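PDB 4H05: aminoglycoside-O-phosphotransferase VIII from Streptomyces rimosus, which probably transfers the terminal phosphate of ATP to the 3'-hydroxyl of aminoglycoside antibiotics, a modification that confers resistance. Local coordinates for residues V95-S101 against P193-L198; L123-W128 against L184-H188; S136-V141 against R178-E182; D218-A224 against K262-R267; V226-A231 against C242-L247. All coordinates share one frame. Residue numbers count along the deposited sequence, not the author numbering.

Contact 1 of 5, residues V95-S101 against P193-L198; sequences VPGRPAS and PDNVLL
Two short antiparallel strands, Arg98-Pro99 and Val196-Leu198, pair with Arg98 opposite Leu198 (hydrogen-bonded, CA-CA 5.3 Å) and Pro99 opposite Leu197 (non-hydrogen-bonded, 4.0 Å). Backbone bonds set this register: Arg98 N to Leu198 O, Leu198 N to Arg98 O and Ala100 N to Val196 O, all 2.8 Å. Ala100 and Ser101 adopt helical backbone angles, and Ser101 N reaches Pro193 O in a weak bond of 3.2 Å. Gly97 (phi/psi 100/-164) brings its CA to 3.3 Å from Leu198 O, where a side chain would clash. Among apolar contacts, Val95 CG1 lies 4.0 Å from Leu197 CB, Pro99 CB 4.2 Å from Leu197 CG, and Ala100 CB 3.8 Å from Leu198 CD2 and 3.5 Å from Pro193 CB. Ser101 OG to Asp194 OD1 is modelled very short at 2.5 Å, but the place of OG is uncertain. Next to Asn195, a predicted magnesium ligand of this kinase-like fold, main-chain pairing thus relies on Gly97, with Pro99, lacking an NH, at the non-hydrogen-bonded position.

Contact 2 of 5, residues L123-W128 against L184-H188; sequences LHALDW and LAVCH
The C-terminal end of helix 109-124 runs into an extended turn, with Leu126 N bonded to Leu123 O (3.1 Å), Leu126 and Asp127 in extended conformations and Trp128 helical again (-56/-22). This bend passes along strand 184-187, with His124 CA 5.1 Å from Ala185 CA and Trp128 CA 5.3 Å from Val186 CA. The backbones are joined through water 1, which accepts from Val186 N (2.7 Å) and donates to Leu126 O (2.7 Å) and Leu123 O (3.2 Å). Val186 (chi1 t) points into the bend, its CG2 lying 3.8 Å from Leu126 CB, 3.6 Å from Trp128 CA and 4.0 Å from Trp128 CB. Trp128 (chi1 p, chi2 -91°) lays one face over Leu184 (m, t), whose CD1 makes a CH-pi contact 3.6 Å from the centroid of the six-membered ring. His124 (chi1 m) places CD2 3.3 Å from Val186 O and CB 3.7 Å from Ala185 CB; its ring nitrogens bond to Tyr250 and Asp222. At the far end Leu123 CD2 packs on His188 CB, 3.9 Å. His188 begins the catalytic loop of the kinase-like fold, two residues before Asp190, the predicted proton acceptor, and bonds through its own ring to Ile209 and Asp190. Apolar packing around a single bridging water thus joins the helix end to the strand that leads into the active site.

Contact 3 of 5, residues S136-V141 against R178-E182; sequences SLAVTV and RPADE
Leu137, the first residue of helix 137-150, loses the most surface here, followed by Glu182 and Arg178 from the loop between helix 167-177 and strand 184-187. The two backbones stay well apart, Ser136 CA and Glu182 CA being 7.8 Å from each other, so side chains span the gap. Glu182 (m, t) extends to the helix start, where OE1 accepts from Leu137 N at 2.7 Å in a nearly straight bond, while OE2 accepts from water 2 (2.7 Å), itself bound by Ala138 N (2.9 Å). A carboxylate distant in sequence thus accepts from first-turn amides, directly and through water, next to the N-cap residue Ser136, and sets a negative charge at the positive end of the helix dipole. Leu137 (m, t) packs against the Glu182 side chain and Pro179, its CG 3.4 Å from Glu182 OE1 and its CD1 4.3 Å from Pro179 CD; Phe265 and Tyr266 of helix 260-270 also touch it. Arg178, with chi1 near 108°, spreads its guanidinium along the helix: NH2 lies 3.7 Å from Leu137 CB, and Val141 CG2 sits over one face, 4.0 Å from NH1.

Contact 4 of 5, residues D218-A224 against K262-R267; sequences DRHSDLA and KLAFYR
A salt bridge joins Asp218 OD2 to Lys262 NZ at 3.0 Å, and Lys262 has a second carboxylate partner in Asp181. Two waters tie the same aspartate to Tyr266: water 3 donates to Asp218 OD2 (2.6 Å) and is bound by Tyr266 OH (2.8 Å), whereas water 4 accepts from Asp218 N (2.8 Å) and donates to Tyr266 OH (2.9 Å). Asp218 (chi1 t) also caps the following helix, OD1 accepting from His220 N at 2.7 Å, although the place of OD1 is less certain; Asp218 O accepts from Ser221 OG at 2.5 Å. Water 5 links Ala224 O (2.6 Å) to Arg267 NE (3.0 Å).

Helix 220-224 crosses helix 262-267 at -79°, their axes 8.1 Å apart at closest, with Ser221 CA 5.3 Å from Tyr266 CA and Ala224 CA 4.5 Å from Leu263 CA. The small Ala224 permits this approach, its CB meeting Leu263 O and Tyr266 CB, both at 3.6 Å. Tyr266 (chi1 m, chi2 -73°) lies with one ring face over Ser221 N. Lys262 CD makes a CH-pi contact over one face of the His220 ring, 3.8 Å from the centroid. In this near-perpendicular pair of the helical C-terminal lobe, polar bridges at Asp218 and at Ala224-Arg267 flank the packing of Ala224, Leu263 and Tyr266, and Asp218 couples capping of one helix to attachment of the other.

Contact 5 of 5, residues V226-A231 against C242-L247; sequences VLRELA and CSAAFL
Helices 220-230 and 240-251 form a helical hairpin in the C-terminal lobe of this kinase-like phosphotransferase; the short segments 226-230 and 242-247 run nearly antiparallel, at 150°, with axes 9.7 Å apart at closest. Leu230 and Ser243 are the nearest pair, CA to CA 5.7 Å. Cys242 (chi1 m) opens the second segment, its CB 4.4 Å from Leu230 CD2, and it also touches Ala113 of helix 109-124. Ser243 follows, close to the end of the first helix: its CB lies 4.0 Å from Leu227 CD2 and its OG 3.7 Å from Leu230 CB, while OG is hydrogen-bonded to the carbonyl of Gly239, just before the helix. One helical turn after Cys242 comes Phe246 (chi1 t, chi2 -85°), the centre of the apolar contact. Its CB meets Leu230 CD1 at 3.5 Å and its CD1 meets Leu227 CD2 at 4.0 Å, with both leucines in the m, t rotamer. Val226 CG1 makes a CH-pi contact over a face of Phe246, 3.7 Å from the ring centroid and 3.6 Å from CE2. Leu116 and Ala117 of helix 109-124 pack on the same phenylalanine. Leu247 (m, t) completes the contact, its CG 4.2 Å from Leu227 CD2.

Overall arrangement
From the N terminus, the chain passes through the five-stranded sheet before reaching 95-101, which opens contact 1. Helix 109-124 then leads to 123-128 of contact 2, and 136-141 opens contact 3. These loops close in reverse order, at 178-182, 184-188 and 193-198, so contact 3 lies within contact 2 and both within contact 1, which joins the segment after the N-terminal sheet to the predicted magnesium-site region. Next, 218-224 opens contact 4, which encloses contact 5 and closes at 262-267; together they join the C-terminal helices. Asp222 bonds to His124 and His188, linking contacts 2 and 4; Asp181-Lys262 joins contacts 3 and 4, and Pro193-Glu229 packing connects contacts 1 and 5.

Contact 1 of 5, residues V95-S101 against P193-L198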
# COMPACT_ATOMS: atom_id res chain seq x y z
N VAL A 95 -4.95 -0.88 -13.86
CA VAL A 95 -5.67 -2.09 -13.34
C VAL A 95 -7.17 -1.83 -13.49
O VAL A 95 -7.64 -0.82 -13.03
CB VAL A 95 -5.37 -2.33 -11.81
CG1 VAL A 95 -6.09 -3.57 -11.28
CG2 VAL A 95 -3.88 -2.48 -11.58
N PRO A 96 -7.93 -2.74 -14.14
CA PRO A 96 -9.32 -2.36 -14.32
C PRO A 96 -10.05 -2.46 -13.00
O PRO A 96 -9.48 -2.87 -12.03
CB PRO A 96 -9.87 -3.40 -15.32
CG PRO A 96 -8.91 -4.56 -15.19
CD PRO A 96 -7.57 -3.95 -14.88
N GLY A 97 -11.29 -1.99 -12.97
CA GLY A 97 -12.19 -2.22 -11.90
C GLY A 97 -12.27 -1.06 -10.94
O GLY A 97 -11.89 0.06 -11.28
N ARG A 98 -12.82 -1.33 -9.75
CA ARG A 98 -13.12 -0.29 -8.80
C ARG A 98 -12.33 -0.57 -7.50
O ARG A 98 -12.24 -1.72 -7.06
CB ARG A 98 -14.61 -0.29 -8.52
CG ARG A 98 -15.03 0.66 -7.39
CD ARG A 98 -16.51 0.44 -7.08
NE ARG A 98 -17.36 0.48 -8.26
CZ ARG A 98 -18.44 -0.28 -8.44
NH1 ARG A 98 -18.81 -1.19 -7.54
NH2 ARG A 98 -19.19 -0.14 -9.54
N PRO A 99 -11.75 0.46 -6.91
CA PRO A 99 -11.02 0.21 -5.68
C PRO A 99 -11.92 -0.10 -4.48
O PRO A 99 -13.05 0.35 -4.43
CB PRO A 99 -10.21 1.48 -5.48
CG PRO A 99 -10.79 2.54 -6.36
CD PRO A 99 -11.68 1.86 -7.38
N ALA A 100 -11.42 -0.91 -3.56
CA ALA A 100 -12.12 -1.29 -2.34
C ALA A 100 -12.53 -0.06 -1.44
O ALA A 100 -13.42 -0.18 -0.60
CB ALA A 100 -11.28 -2.29 -1.54
N SER A 101 -11.73 0.98 -1.58
CA SER A 101 -11.93 2.40 -1.33
C SER A 101 -13.24 3.10 -1.80
O SER A 101 -13.67 4.09 -1.21
CB SER A 101 -10.86 3.04 -2.23
OG SER A 101 -10.22 4.09 -1.58
N PRO A 193 -7.75 -0.43 1.52
CA PRO A 193 -8.69 -0.68 0.45
C PRO A 193 -8.40 0.19 -0.80
O PRO A 193 -8.73 -0.16 -1.91
CB PRO A 193 -10.03 -0.37 1.10
CG PRO A 193 -9.77 -0.53 2.58
CD PRO A 193 -8.43 0.09 2.71
N ASP A 194 -7.75 1.29 -0.59
CA ASP A 194 -7.24 2.10 -1.63
C ASP A 194 -6.33 1.42 -2.59
O ASP A 194 -6.37 1.71 -3.71
CB ASP A 194 -6.54 3.34 -1.02
CG ASP A 194 -7.40 4.55 -1.13
OD1 ASP A 194 -7.94 4.73 -2.25
OD2 ASP A 194 -7.62 5.27 -0.14
N ASN A 195 -5.53 0.47 -2.16
CA ASN A 195 -4.54 -0.17 -2.99
C ASN A 195 -4.95 -1.51 -3.58
O ASN A 195 -4.11 -2.31 -4.09
CB ASN A 195 -3.35 -0.31 -2.04
CG ASN A 195 -2.76 1.02 -1.76
OD1 ASN A 195 -2.89 1.86 -2.64
ND2 ASN A 195 -2.11 1.23 -0.59
N VAL A 196 -6.26 -1.79 -3.47
CA VAL A 196 -6.84 -3.04 -4.01
C VAL A 196 -8.04 -2.70 -4.89
O VAL A 196 -8.98 -1.97 -4.50
CB VAL A 196 -7.30 -3.98 -2.91
CG1 VAL A 196 -7.76 -5.31 -3.48
CG2 VAL A 196 -6.19 -4.21 -1.90
N LEU A 197 -7.96 -3.16 -6.12
CA LEU A 197 -9.00 -2.89 -7.06
C LEU A 197 -9.68 -4.22 -7.35
O LEU A 197 -9.08 -5.30 -7.23
CB LEU A 197 -8.41 -2.29 -8.33
CG LEU A 197 -8.14 -0.77 -8.32
CD1 LEU A 197 -6.67 -0.61 -8.26
CD2 LEU A 197 -8.60 0.01 -9.52
N LEU A 198 -10.93 -4.15 -7.71
CA LEU A 198 -11.69 -5.31 -7.92
C LEU A 198 -12.77 -5.19 -9.02
O LEU A 198 -13.22 -4.11 -9.42
CB LEU A 198 -12.29 -5.82 -6.61
CG LEU A 198 -12.22 -5.44 -5.15
CD1 LEU A 198 -11.99 -6.68 -4.29
CD2 LEU A 198 -11.38 -4.21 -4.78

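Contact 2 of 5, residues L123-W128 against L184-H188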
# COMPACT_ATOMS: atom_id res chain seq x y z
N LEU A 123 -1.24 -13.58 -0.61
CA LEU A 123 0.03 -12.91 -0.37
C LEU A 123 0.74 -13.68 0.77
O LEU A 123 1.89 -14.13 0.66
CB LEU A 123 -0.28 -11.48 0.07
CG LEU A 123 0.34 -10.18 -0.36
CD1 LEU A 123 0.84 -10.16 -1.82
CD2 LEU A 123 -0.67 -9.06 -0.02
N HIS A 124 0.02 -13.93 1.87
CA HIS A 124 0.67 -14.59 3.01
C HIS A 124 0.90 -16.04 2.82
O HIS A 124 1.50 -16.59 3.67
CB HIS A 124 0.01 -14.29 4.35
CG HIS A 124 -0.19 -12.81 4.61
ND1 HIS A 124 -1.07 -12.34 5.51
CD2 HIS A 124 0.35 -11.72 4.00
CE1 HIS A 124 -1.07 -10.99 5.48
NE2 HIS A 124 -0.20 -10.60 4.56
N ALA A 125 0.48 -16.63 1.69
CA ALA A 125 0.75 -18.05 1.39
C ALA A 125 2.04 -18.20 0.69
O ALA A 125 2.49 -19.29 0.55
CB ALA A 125 -0.31 -18.67 0.51
N LEU A 126 2.59 -17.11 0.14
CA LEU A 126 3.90 -17.20 -0.48
C LEU A 126 4.91 -17.66 0.57
O LEU A 126 4.77 -17.36 1.71
CB LEU A 126 4.33 -15.84 -1.03
CG LEU A 126 3.61 -15.50 -2.29
CD1 LEU A 126 3.67 -14.02 -2.61
CD2 LEU A 126 4.19 -16.37 -3.38
N ASP A 127 5.94 -18.37 0.18
CA ASP A 127 6.98 -18.74 1.10
C ASP A 127 7.93 -17.51 1.16
O ASP A 127 8.57 -17.16 0.20
CB ASP A 127 7.65 -20.02 0.56
CG ASP A 127 8.87 -20.47 1.39
OD1 ASP A 127 9.41 -21.54 1.09
OD2 ASP A 127 9.30 -19.75 2.33
N TRP A 128 7.98 -16.81 2.28
CA TRP A 128 8.86 -15.63 2.39
C TRP A 128 10.28 -15.85 2.11
O TRP A 128 10.97 -14.90 1.75
CB TRP A 128 8.75 -14.96 3.73
CG TRP A 128 9.13 -15.80 4.91
CD1 TRP A 128 8.29 -16.61 5.69
CD2 TRP A 128 10.47 -15.98 5.44
NE1 TRP A 128 8.99 -17.22 6.70
CE2 TRP A 128 10.31 -16.87 6.62
CE3 TRP A 128 11.74 -15.48 5.13
CZ2 TRP A 128 11.40 -17.28 7.37
CZ3 TRP A 128 12.82 -15.85 5.96
CH2 TRP A 128 12.66 -16.75 7.04
N LEU A 184 6.60 -14.22 10.14
CA LEU A 184 6.87 -13.67 8.83
C LEU A 184 5.95 -14.22 7.77
O LEU A 184 5.68 -15.40 7.73
CB LEU A 184 8.31 -13.98 8.41
CG LEU A 184 9.44 -13.28 9.13
CD1 LEU A 184 10.83 -13.83 8.76
CD2 LEU A 184 9.37 -11.78 9.01
N ALA A 185 5.55 -13.34 6.87
CA ALA A 185 4.94 -13.69 5.59
C ALA A 185 5.33 -12.60 4.57
O ALA A 185 5.85 -11.54 4.92
CB ALA A 185 3.42 -13.72 5.73
N VAL A 186 5.09 -12.85 3.31
CA VAL A 186 5.23 -11.79 2.30
C VAL A 186 4.08 -10.87 2.39
O VAL A 186 2.92 -11.29 2.05
CB VAL A 186 5.33 -12.36 0.88
CG1 VAL A 186 5.41 -11.19 -0.18
CG2 VAL A 186 6.51 -13.34 0.81
N CYS A 187 4.40 -9.64 2.85
CA CYS A 187 3.43 -8.55 3.08
C CYS A 187 3.44 -7.46 1.99
O CYS A 187 4.46 -7.25 1.31
CB CYS A 187 3.65 -7.94 4.45
SG CYS A 187 3.27 -9.09 5.84
N HIS A 188 2.26 -6.87 1.73
CA HIS A 188 2.17 -5.69 0.93
C HIS A 188 2.75 -4.49 1.66
O HIS A 188 3.53 -3.74 1.13
CB HIS A 188 0.73 -5.46 0.68
CG HIS A 188 0.45 -4.26 -0.19
ND1 HIS A 188 0.27 -3.00 0.30
CD2 HIS A 188 0.31 -4.16 -1.53
CE1 HIS A 188 0.03 -2.20 -0.66
NE2 HIS A 188 0.05 -2.89 -1.81
O HOH W 1 3.83 -15.16 2.94

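Contact 3 of 5, residues S136-V141 against R178-E182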
# COMPACT_ATOMS: atom_id res chain seq x y z
N SER A 136 11.07 -6.16 7.27
CA SER A 136 10.90 -6.58 8.65
C SER A 136 11.23 -5.47 9.61
O SER A 136 11.63 -4.38 9.19
CB SER A 136 11.78 -7.79 8.95
OG SER A 136 13.10 -7.47 8.69
N LEU A 137 11.03 -5.72 10.91
CA LEU A 137 11.34 -4.72 11.97
C LEU A 137 12.79 -4.26 11.97
O LEU A 137 13.05 -3.05 12.33
CB LEU A 137 11.03 -5.27 13.33
CG LEU A 137 9.54 -5.59 13.58
CD1 LEU A 137 9.41 -6.50 14.79
CD2 LEU A 137 8.74 -4.32 13.73
N ALA A 138 13.73 -5.14 11.56
CA ALA A 138 15.16 -4.63 11.34
C ALA A 138 15.24 -3.51 10.30
O ALA A 138 16.08 -2.62 10.38
CB ALA A 138 16.21 -5.74 11.04
N VAL A 139 14.28 -3.41 9.41
CA VAL A 139 14.32 -2.32 8.42
C VAL A 139 13.41 -1.19 8.81
O VAL A 139 13.67 0.04 8.59
CB VAL A 139 13.78 -2.81 7.03
CG1 VAL A 139 13.45 -1.67 6.11
CG2 VAL A 139 14.74 -3.72 6.35
N THR A 140 12.24 -1.58 9.28
CA THR A 140 11.19 -0.60 9.44
C THR A 140 11.39 0.25 10.68
O THR A 140 11.01 1.41 10.69
CB THR A 140 9.78 -1.21 9.46
OG1 THR A 140 9.69 -2.22 10.47
CG2 THR A 140 9.37 -1.77 8.08
N VAL A 141 11.97 -0.31 11.74
CA VAL A 141 12.12 0.49 12.97
C VAL A 141 13.19 1.60 12.75
O VAL A 141 12.90 2.80 12.88
CB VAL A 141 12.33 -0.38 14.24
CG1 VAL A 141 12.54 0.52 15.45
CG2 VAL A 141 11.20 -1.35 14.49
N ARG A 178 7.68 -2.72 20.77
CA ARG A 178 7.98 -3.63 19.63
C ARG A 178 7.72 -5.09 19.99
O ARG A 178 8.01 -5.52 21.05
CB ARG A 178 9.36 -3.43 18.96
CG ARG A 178 10.44 -4.44 19.18
CD ARG A 178 11.77 -3.89 18.60
NE ARG A 178 12.33 -4.71 17.54
CZ ARG A 178 13.32 -4.36 16.70
NH1 ARG A 178 13.93 -3.17 16.75
NH2 ARG A 178 13.72 -5.23 15.80
N PRO A 179 7.10 -5.84 19.07
CA PRO A 179 6.87 -7.25 19.39
C PRO A 179 8.13 -8.08 19.67
O PRO A 179 9.22 -7.77 19.17
CB PRO A 179 6.15 -7.76 18.14
CG PRO A 179 5.45 -6.55 17.63
CD PRO A 179 6.47 -5.47 17.80
N ALA A 180 7.95 -9.08 20.53
CA ALA A 180 8.91 -10.16 20.79
C ALA A 180 9.34 -10.98 19.54
O ALA A 180 10.48 -11.37 19.40
CB ALA A 180 8.30 -11.11 21.82
N ASP A 181 8.39 -11.26 18.64
CA ASP A 181 8.62 -12.17 17.51
C ASP A 181 7.95 -11.55 16.26
O ASP A 181 7.09 -10.69 16.39
CB ASP A 181 7.94 -13.49 17.83
CG ASP A 181 6.44 -13.32 17.95
OD1 ASP A 181 6.03 -12.82 19.03
OD2 ASP A 181 5.70 -13.60 16.95
N GLU A 182 8.40 -11.93 15.07
CA GLU A 182 7.76 -11.55 13.81
C GLU A 182 7.28 -12.85 13.25
O GLU A 182 8.10 -13.72 13.02
CB GLU A 182 8.75 -10.92 12.81
CG GLU A 182 9.12 -9.50 13.10
CD GLU A 182 10.25 -9.06 12.24
OE1 GLU A 182 10.00 -8.19 11.37
OE2 GLU A 182 11.37 -9.60 12.42
O HOH W 2 13.43 -7.96 12.04

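Contact 4 of 5, residues D218-A224 against K262-R267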
# COMPACT_ATOMS: atom_id res chain seq x y z
N ASP A 218 5.89 -9.26 9.63
CA ASP A 218 4.81 -9.95 10.33
C ASP A 218 3.59 -9.77 9.54
O ASP A 218 3.22 -8.63 9.26
CB ASP A 218 4.57 -9.28 11.69
CG ASP A 218 3.82 -10.19 12.65
OD1 ASP A 218 2.64 -10.43 12.37
OD2 ASP A 218 4.42 -10.63 13.67
N ARG A 219 2.89 -10.85 9.26
CA ARG A 219 1.56 -10.72 8.68
C ARG A 219 0.70 -9.67 9.35
O ARG A 219 -0.16 -9.08 8.66
CB ARG A 219 0.80 -12.06 8.71
CG ARG A 219 0.38 -12.50 10.14
CD ARG A 219 -0.15 -13.90 10.21
NE ARG A 219 0.86 -14.88 9.88
CZ ARG A 219 0.84 -15.69 8.83
NH1 ARG A 219 -0.13 -15.70 7.94
NH2 ARG A 219 1.85 -16.52 8.69
N HIS A 220 0.85 -9.42 10.65
CA HIS A 220 0.03 -8.35 11.29
C HIS A 220 0.31 -7.00 10.69
O HIS A 220 -0.49 -6.04 10.79
CB HIS A 220 0.17 -8.37 12.83
CG HIS A 220 -0.39 -9.63 13.46
ND1 HIS A 220 -1.63 -9.66 14.03
CD2 HIS A 220 0.08 -10.90 13.51
CE1 HIS A 220 -1.90 -10.92 14.43
NE2 HIS A 220 -0.84 -11.66 14.16
N SER A 221 1.43 -6.85 9.99
CA SER A 221 1.62 -5.53 9.32
C SER A 221 0.55 -5.27 8.26
O SER A 221 0.33 -4.12 7.87
CB SER A 221 3.00 -5.47 8.62
OG SER A 221 3.11 -6.60 7.76
N ASP A 222 0.01 -6.34 7.68
CA ASP A 222 -1.07 -6.21 6.67
C ASP A 222 -2.44 -6.18 7.33
O ASP A 222 -3.33 -5.34 7.00
CB ASP A 222 -1.00 -7.31 5.62
CG ASP A 222 0.03 -7.05 4.52
OD1 ASP A 222 0.55 -5.95 4.38
OD2 ASP A 222 0.35 -8.03 3.83
N LEU A 223 -2.61 -7.09 8.31
CA LEU A 223 -3.87 -7.16 9.05
C LEU A 223 -4.25 -5.85 9.74
O LEU A 223 -5.43 -5.49 9.77
CB LEU A 223 -3.80 -8.29 10.07
CG LEU A 223 -3.75 -9.70 9.45
CD1 LEU A 223 -3.48 -10.82 10.45
CD2 LEU A 223 -5.04 -9.93 8.68
N ALA A 224 -3.24 -5.17 10.32
CA ALA A 224 -3.45 -3.97 11.09
C ALA A 224 -4.09 -2.94 10.21
O ALA A 224 -5.08 -2.30 10.60
CB ALA A 224 -2.12 -3.45 11.69
N LYS A 262 -0.21 -6.83 18.48
CA LYS A 262 0.50 -6.70 17.15
C LYS A 262 -0.27 -5.73 16.24
O LYS A 262 0.26 -4.84 15.59
CB LYS A 262 0.70 -8.09 16.51
CG LYS A 262 1.80 -8.95 17.15
CD LYS A 262 1.82 -10.35 16.58
CE LYS A 262 3.17 -11.09 16.67
NZ LYS A 262 3.23 -12.35 15.80
N LEU A 263 -1.56 -5.80 16.23
CA LEU A 263 -2.28 -4.83 15.40
C LEU A 263 -2.01 -3.43 15.89
O LEU A 263 -1.82 -2.48 15.11
CB LEU A 263 -3.78 -5.08 15.47
CG LEU A 263 -4.55 -6.06 14.59
CD1 LEU A 263 -3.69 -7.00 13.83
CD2 LEU A 263 -5.75 -6.71 15.31
N ALA A 264 -2.09 -3.25 17.20
CA ALA A 264 -1.83 -1.94 17.77
C ALA A 264 -0.44 -1.45 17.37
O ALA A 264 -0.29 -0.32 16.89
CB ALA A 264 -2.06 -1.92 19.28
N PHE A 265 0.53 -2.37 17.40
CA PHE A 265 1.89 -2.04 17.08
C PHE A 265 2.02 -1.68 15.63
O PHE A 265 2.64 -0.70 15.32
CB PHE A 265 2.86 -3.17 17.39
CG PHE A 265 4.28 -2.80 17.01
CD1 PHE A 265 5.04 -2.01 17.84
CD2 PHE A 265 4.80 -3.18 15.79
CE1 PHE A 265 6.31 -1.63 17.49
CE2 PHE A 265 6.06 -2.84 15.42
CZ PHE A 265 6.84 -2.04 16.26
N TYR A 266 1.36 -2.39 14.74
CA TYR A 266 1.54 -2.11 13.32
C TYR A 266 0.71 -0.93 12.86
O TYR A 266 1.07 -0.24 11.90
CB TYR A 266 1.40 -3.41 12.46
CG TYR A 266 2.60 -4.35 12.65
CD1 TYR A 266 3.84 -4.04 12.09
CD2 TYR A 266 2.51 -5.50 13.40
CE1 TYR A 266 4.93 -4.83 12.29
CE2 TYR A 266 3.64 -6.32 13.61
CZ TYR A 266 4.83 -5.92 13.09
OH TYR A 266 5.92 -6.63 13.28
N ARG A 267 -0.34 -0.59 13.60
CA ARG A 267 -1.02 0.67 13.38
C ARG A 267 -0.12 1.85 13.79
O ARG A 267 -0.16 2.90 13.15
CB ARG A 267 -2.36 0.79 14.17
CG ARG A 267 -3.63 0.16 13.58
CD ARG A 267 -4.94 0.66 14.31
NE ARG A 267 -5.32 -0.54 15.02
CZ ARG A 267 -5.26 -0.80 16.31
NH1 ARG A 267 -5.05 0.10 17.22
NH2 ARG A 267 -5.49 -2.06 16.65
O HOH W 3 5.61 -8.78 14.99
O HOH W 4 7.35 -7.20 10.88
O HOH W 5 -5.99 -2.71 13.03

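Contact 5 of 5, residues V226-A231 against C242-L247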
# COMPACT_ATOMS: atom_id res chain seq x y z
N VAL A 226 -5.42 -3.09 7.02
CA VAL A 226 -6.70 -3.42 6.46
C VAL A 226 -7.78 -3.30 7.49
O VAL A 226 -8.88 -2.86 7.15
CB VAL A 226 -6.74 -4.86 5.85
CG1 VAL A 226 -7.91 -5.61 6.42
CG2 VAL A 226 -6.96 -4.69 4.41
N LEU A 227 -7.52 -3.74 8.75
CA LEU A 227 -8.63 -3.73 9.77
C LEU A 227 -8.89 -2.35 10.30
O LEU A 227 -10.01 -2.00 10.65
CB LEU A 227 -8.36 -4.70 10.92
CG LEU A 227 -8.44 -6.18 10.53
CD1 LEU A 227 -7.62 -6.95 11.53
CD2 LEU A 227 -9.88 -6.76 10.41
N ARG A 228 -7.86 -1.50 10.33
CA ARG A 228 -8.06 -0.12 10.72
C ARG A 228 -8.96 0.56 9.71
O ARG A 228 -9.73 1.42 10.08
CB ARG A 228 -6.72 0.63 10.82
CG ARG A 228 -6.85 2.14 11.06
CD ARG A 228 -6.27 2.86 9.81
NE ARG A 228 -4.84 2.91 9.89
CZ ARG A 228 -3.93 2.93 8.90
NH1 ARG A 228 -4.18 2.92 7.57
NH2 ARG A 228 -2.65 2.98 9.30
N GLU A 229 -8.83 0.23 8.42
CA GLU A 229 -9.70 0.83 7.39
C GLU A 229 -11.10 0.16 7.39
O GLU A 229 -12.08 0.84 7.51
CB GLU A 229 -9.07 0.74 6.03
CG GLU A 229 -7.80 1.56 5.89
CD GLU A 229 -7.97 2.99 6.37
OE1 GLU A 229 -8.90 3.72 5.92
OE2 GLU A 229 -7.16 3.43 7.18
N LEU A 230 -11.18 -1.16 7.37
CA LEU A 230 -12.45 -1.88 7.42
C LEU A 230 -13.37 -1.50 8.60
O LEU A 230 -14.56 -1.80 8.53
CB LEU A 230 -12.27 -3.43 7.46
CG LEU A 230 -11.88 -4.07 6.12
CD1 LEU A 230 -11.62 -5.56 6.25
CD2 LEU A 230 -12.90 -3.79 5.03
N ALA A 231 -12.81 -0.97 9.69
CA ALA A 231 -13.59 -0.51 10.88
C ALA A 231 -14.55 0.63 10.56
O ALA A 231 -15.58 0.78 11.21
CB ALA A 231 -12.66 -0.09 12.01
N CYS A 242 -18.11 -6.26 8.22
CA CYS A 242 -17.06 -6.48 7.25
C CYS A 242 -15.78 -6.92 7.91
O CYS A 242 -15.17 -7.89 7.44
CB CYS A 242 -16.84 -5.25 6.42
SG CYS A 242 -18.26 -4.85 5.36
N SER A 243 -15.40 -6.31 9.02
CA SER A 243 -14.16 -6.77 9.73
C SER A 243 -14.26 -8.17 10.25
O SER A 243 -13.34 -8.95 10.07
CB SER A 243 -13.75 -5.89 10.90
OG SER A 243 -13.86 -4.52 10.61
N ALA A 244 -15.37 -8.51 10.90
CA ALA A 244 -15.68 -9.94 11.15
C ALA A 244 -15.65 -10.82 9.87
O ALA A 244 -15.10 -11.92 9.89
CB ALA A 244 -17.05 -10.07 11.83
N ALA A 245 -16.22 -10.35 8.76
CA ALA A 245 -16.17 -11.16 7.53
C ALA A 245 -14.71 -11.28 7.02
O ALA A 245 -14.22 -12.37 6.70
CB ALA A 245 -17.10 -10.63 6.46
N PHE A 246 -13.97 -10.19 6.99
CA PHE A 246 -12.55 -10.31 6.69
C PHE A 246 -11.87 -11.30 7.63
O PHE A 246 -11.13 -12.18 7.19
CB PHE A 246 -11.87 -8.98 6.81
CG PHE A 246 -10.41 -9.04 6.50
CD1 PHE A 246 -9.51 -9.39 7.47
CD2 PHE A 246 -9.95 -8.74 5.24
CE1 PHE A 246 -8.17 -9.45 7.19
CE2 PHE A 246 -8.59 -8.77 4.95
CZ PHE A 246 -7.71 -9.15 5.93
N LEU A 247 -12.18 -11.25 8.92
CA LEU A 247 -11.47 -12.14 9.86
C LEU A 247 -11.88 -13.60 9.75
O LEU A 247 -11.03 -14.48 9.88
CB LEU A 247 -11.59 -11.67 11.31
CG LEU A 247 -10.60 -10.62 11.87
CD1 LEU A 247 -10.79 -10.61 13.39
CD2 LEU A 247 -9.18 -10.95 11.52